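Local coordinates for uncharacterized protein (Staphylococcus aureus subsp. aureus, PDB 3H04) that is of unknown function but has an alpha/beta hydrolase fold and may act as an esterase or a related serine hydrolase, at residues Val73-Asp76 with Cys77-Glu80; Ile20-Ala23 with Lys24-Thr28. All coordinates share one frame; numbering follows the deposited sequence.

Both contacts are local, each within one unbroken run of chain. Going from the N terminus, contact 2 comes first. It closes the turn that leaves strand 15-21 and leads to strand 30-35, passing the start of strand 60-65, which lies between those two strands in the sheet. Contact 1 follows strand 60-65 and forms the first turn of helix 75-91. That helix is part of the crossover to strand 98-103. The two contacts are in series and neither nest nor cross. The nearest atoms of contact 1 and contact 2 are about 17 Å apart. Contact 2 ties a surface loop to the sheet, while contact 1 joins helix 75-91 to helix 105-116.

Contact 1: Val73-Asp76 with Cys77-Glu80; sequences VSLD and CIIE
The N-terminal cap of helix 75-91 is formed here, with Ser74 at the N-cap and Cys77 in the first turn. Ser74 OG accepts two weak bonds from the helix end. Asp76 N is 3.1 Å from Ser74 OG, but the bond is strongly bent (126° at the hydrogen). Cys77 N is 3.4 Å from Ser74 OG, and that bond is much straighter (166°). With chi1 at 79°, OG sits between its own backbone N and carbonyl carbon, on the side where the N-H groups of Asp76 and Cys77 point. Ile78 N to Ser74 O (3.1 Å) is the first of the i to i+4 backbone bonds, followed by Ile79 N to Leu75 O and Glu80 N to Asp76 O.

Val73, just before the cap, folds back on the helix. Its CG2 meets Ile78 CG1 at 4.0 Å, the pairing of a hydrophobic staple. On Cys77, SG is anti to the backbone N and lies 3.7 Å from Val73 CB. Further along, the CD1 end of Ile79 reaches Leu75 CG at 4.0 Å, the two side chains running at a slant to each other.

Asp76 starts away from 77-80. Its OD1 forms a salt bridge with Lys198 and a hydrogen bond with Tyr199. On the inner face Leu75, Ile78 and Ile79 rest on Tyr108, Leu109 and Leu112 of helix 105-116, and Val73 touches the loop at Pro163.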
loop_
_atom_site.group_PDB
_atom_site.type_symbol
_atom_site.label_atom_id
_atom_site.label_comp_id
_atom_site.label_asym_id
_atom_site.label_seq_id
_atom_site.Cartn_x
_atom_site.Cartn_y
_atom_site.Cartn_z
ATOM N N VAL A 73 5.108 10.252 12.679
ATOM C CA VAL A 73 6.291 10.464 11.822
ATOM C C VAL A 73 5.800 11.082 10.524
ATOM O O VAL A 73 4.580 11.164 10.296
ATOM C CB VAL A 73 7.032 9.172 11.516
ATOM C CG1 VAL A 73 7.438 8.433 12.843
ATOM C CG2 VAL A 73 6.200 8.266 10.512
ATOM N N SER A 74 6.730 11.537 9.688
ATOM C CA SER A 74 6.373 12.099 8.394
ATOM C C SER A 74 6.433 11.037 7.264
ATOM O O SER A 74 6.925 9.921 7.439
ATOM C CB SER A 74 7.335 13.239 8.030
ATOM O OG SER A 74 8.565 12.689 7.544
ATOM N N LEU A 75 5.955 11.406 6.083
ATOM C CA LEU A 75 6.065 10.524 4.931
ATOM C C LEU A 75 7.537 10.229 4.557
ATOM O O LEU A 75 7.827 9.163 4.028
ATOM C CB LEU A 75 5.335 11.100 3.712
ATOM C CG LEU A 75 5.386 10.329 2.392
ATOM C CD1 LEU A 75 4.763 8.914 2.514
ATOM C CD2 LEU A 75 4.669 11.070 1.273
ATOM N N ASP A 76 8.473 11.144 4.850
ATOM C CA ASP A 76 9.880 10.863 4.578
ATOM C C ASP A 76 10.336 9.682 5.433
ATOM O O ASP A 76 11.063 8.817 4.956
ATOM C CB ASP A 76 10.813 12.066 4.839
ATOM C CG ASP A 76 10.748 13.128 3.739
ATOM O OD1 ASP A 76 10.565 12.810 2.543
ATOM O OD2 ASP A 76 10.881 14.310 4.104
ATOM N N CYS A 77 9.913 9.669 6.690
ATOM C CA CYS A 77 10.161 8.538 7.567
ATOM C C CYS A 77 9.492 7.220 7.089
ATOM O O CYS A 77 10.120 6.176 7.172
ATOM C CB CYS A 77 9.735 8.898 8.959
ATOM S SG CYS A 77 10.114 7.659 10.218
ATOM N N ILE A 78 8.227 7.284 6.623
ATOM C CA ILE A 78 7.545 6.135 6.081
ATOM C C ILE A 78 8.358 5.496 4.931
ATOM O O ILE A 78 8.612 4.288 4.915
ATOM C CB ILE A 78 6.109 6.501 5.621
ATOM C CG1 ILE A 78 5.239 6.846 6.860
ATOM C CG2 ILE A 78 5.502 5.319 4.695
ATOM C CD1 ILE A 78 3.763 7.126 6.539
ATOM N N ILE A 79 8.785 6.330 3.991
ATOM C CA ILE A 79 9.535 5.873 2.839
ATOM C C ILE A 79 10.855 5.265 3.291
ATOM O O ILE A 79 11.272 4.208 2.793
ATOM C CB ILE A 79 9.738 7.000 1.834
ATOM C CG1 ILE A 79 8.344 7.385 1.262
ATOM C CG2 ILE A 79 10.726 6.587 0.712
ATOM C CD1 ILE A 79 8.366 8.631 0.386
ATOM N N GLU A 80 11.481 5.887 4.279
ATOM C CA GLU A 80 12.728 5.325 4.820
ATOM C C GLU A 80 12.493 3.952 5.470
ATOM O O GLU A 80 13.275 3.045 5.280
ATOM C CB GLU A 80 13.408 6.291 5.816
ATOM C CG GLU A 80 14.164 7.390 5.126
ATOM C CD GLU A 80 14.770 8.432 6.068
ATOM O OE1 GLU A 80 14.781 8.217 7.321
ATOM O OE2 GLU A 80 15.242 9.470 5.516
#

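Contact 2: Ile20-Ala23 with Lys24-Thr28; sequences IIKA and KNQPT
Lys22 bends its side chain round toward Gln26 and Thr28. The chain turns at chi2, chi3 and chi4, which brings NZ to 3.7 Å from Thr28 OG1. The two side chains meet at about a right angle. NZ is also 4.1 Å from Gln26 CD, so the Gln26 amide lies beside the ammonium group. Lys22 also touches a crystal neighbour, so its exact pose may owe something to the lattice.

These residues belong to the connection from strand 15-21 to strand 30-35 of the alpha/beta hydrolase sheet. The connection passes Asp61 at the start of strand 60-65. One carboxylate thus serves both arms of the turn: Asp61 OD2 forms a salt bridge with Lys22 NZ, and Asp61 OD1 is bonded to Ala23 N and Thr28 OG1. The cis peptide bond before Pro27 lies within this turn.

Ala23 is buried and makes the apolar part of the contact. Its CB is 3.7 Å from Thr28 CG2 and 4.1 Å from Thr28 CB. The side chain of Thr28 sets out toward 20-23, and its methyl meets that of the alanine. Thr28 OG1 is also near, 3.9 Å from Ala23 CB. In the next residue, Lys24, the first bond of the side chain points away from 20-23, and NZ forms a salt bridge with Asp54.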
loop_
_atom_site.group_PDB
_atom_site.type_symbol
_atom_site.label_atom_id
_atom_site.label_comp_id
_atom_site.label_asym_id
_atom_site.label_seq_id
_atom_site.Cartn_x
_atom_site.Cartn_y
_atom_site.Cartn_z
ATOM N N ILE A 20 7.102 -13.467 7.421
ATOM C CA ILE A 20 7.192 -14.212 6.188
ATOM C C ILE A 20 6.321 -15.435 6.361
ATOM O O ILE A 20 6.493 -16.200 7.329
ATOM C CB ILE A 20 8.639 -14.671 5.880
ATOM C CG1 ILE A 20 9.574 -13.454 5.766
ATOM C CG2 ILE A 20 8.686 -15.587 4.608
ATOM C CD1 ILE A 20 10.931 -13.794 5.162
ATOM N N ILE A 21 5.389 -15.617 5.425
ATOM C CA ILE A 21 4.649 -16.860 5.307
ATOM C C ILE A 21 5.214 -17.579 4.100
ATOM O O ILE A 21 5.200 -17.014 2.994
ATOM C CB ILE A 21 3.140 -16.602 5.046
ATOM C CG1 ILE A 21 2.469 -16.014 6.286
ATOM C CG2 ILE A 21 2.438 -17.950 4.590
ATOM C CD1 ILE A 21 1.287 -15.117 5.993
ATOM N N LYS A 22 5.686 -18.816 4.297
ATOM C CA LYS A 22 6.353 -19.588 3.239
ATOM C C LYS A 22 5.407 -20.183 2.206
ATOM O O LYS A 22 4.269 -20.547 2.526
ATOM C CB LYS A 22 7.173 -20.746 3.833
ATOM C CG LYS A 22 8.298 -20.350 4.771
ATOM C CD LYS A 22 9.392 -19.485 4.108
ATOM C CE LYS A 22 10.437 -20.294 3.353
ATOM N NZ LYS A 22 10.109 -20.322 1.887
ATOM N N ALA A 23 5.894 -20.278 0.966
ATOM C CA ALA A 23 5.182 -20.992 -0.113
ATOM C C ALA A 23 4.832 -22.414 0.325
ATOM O O ALA A 23 5.693 -23.104 0.824
ATOM C CB ALA A 23 6.029 -21.031 -1.354
ATOM N N LYS A 24 3.576 -22.826 0.110
ATOM C CA LYS A 24 3.073 -24.156 0.476
ATOM C C LYS A 24 3.757 -25.289 -0.262
ATOM O O LYS A 24 4.051 -26.327 0.317
ATOM C CB LYS A 24 1.562 -24.269 0.190
ATOM C CG LYS A 24 0.642 -23.703 1.273
ATOM C CD LYS A 24 -0.833 -23.656 0.797
ATOM C CE LYS A 24 -1.544 -22.372 1.239
ATOM N NZ LYS A 24 -1.660 -22.212 2.737
ATOM N N ASN A 25 3.963 -25.104 -1.554
ATOM C CA ASN A 25 4.600 -26.122 -2.368
ATOM C C ASN A 25 5.941 -25.568 -2.772
ATOM O O ASN A 25 6.030 -24.524 -3.419
ATOM C CB ASN A 25 3.715 -26.476 -3.568
ATOM C CG ASN A 25 2.251 -26.599 -3.176
ATOM O OD1 ASN A 25 1.469 -25.660 -3.347
ATOM N ND2 ASN A 25 1.889 -27.737 -2.587
ATOM N N GLN A 26 6.982 -26.269 -2.336
ATOM C CA GLN A 26 8.353 -25.763 -2.325
ATOM C C GLN A 26 9.104 -26.337 -3.530
ATOM O O GLN A 26 8.861 -27.485 -3.911
ATOM C CB GLN A 26 9.013 -26.194 -1.008
ATOM C CG GLN A 26 10.144 -25.306 -0.470
ATOM C CD GLN A 26 9.739 -23.891 -0.121
ATOM O OE1 GLN A 26 8.567 -23.588 0.174
ATOM N NE2 GLN A 26 10.724 -22.996 -0.137
ATOM N N PRO A 27 10.031 -25.556 -4.122
ATOM C CA PRO A 27 10.504 -24.245 -3.699
ATOM C C PRO A 27 9.661 -23.082 -4.238
ATOM O O PRO A 27 8.885 -23.245 -5.185
ATOM C CB PRO A 27 11.928 -24.178 -4.266
ATOM C CG PRO A 27 12.060 -25.369 -5.205
ATOM C CD PRO A 27 10.698 -25.966 -5.364
ATOM N N THR A 28 9.853 -21.909 -3.635
ATOM C CA THR A 28 9.113 -20.737 -4.017
ATOM C C THR A 28 9.394 -20.323 -5.451
ATOM O O THR A 28 10.507 -20.473 -5.944
ATOM C CB THR A 28 9.450 -19.548 -3.109
ATOM O OG1 THR A 28 9.764 -20.020 -1.792
ATOM C CG2 THR A 28 8.282 -18.677 -3.018
#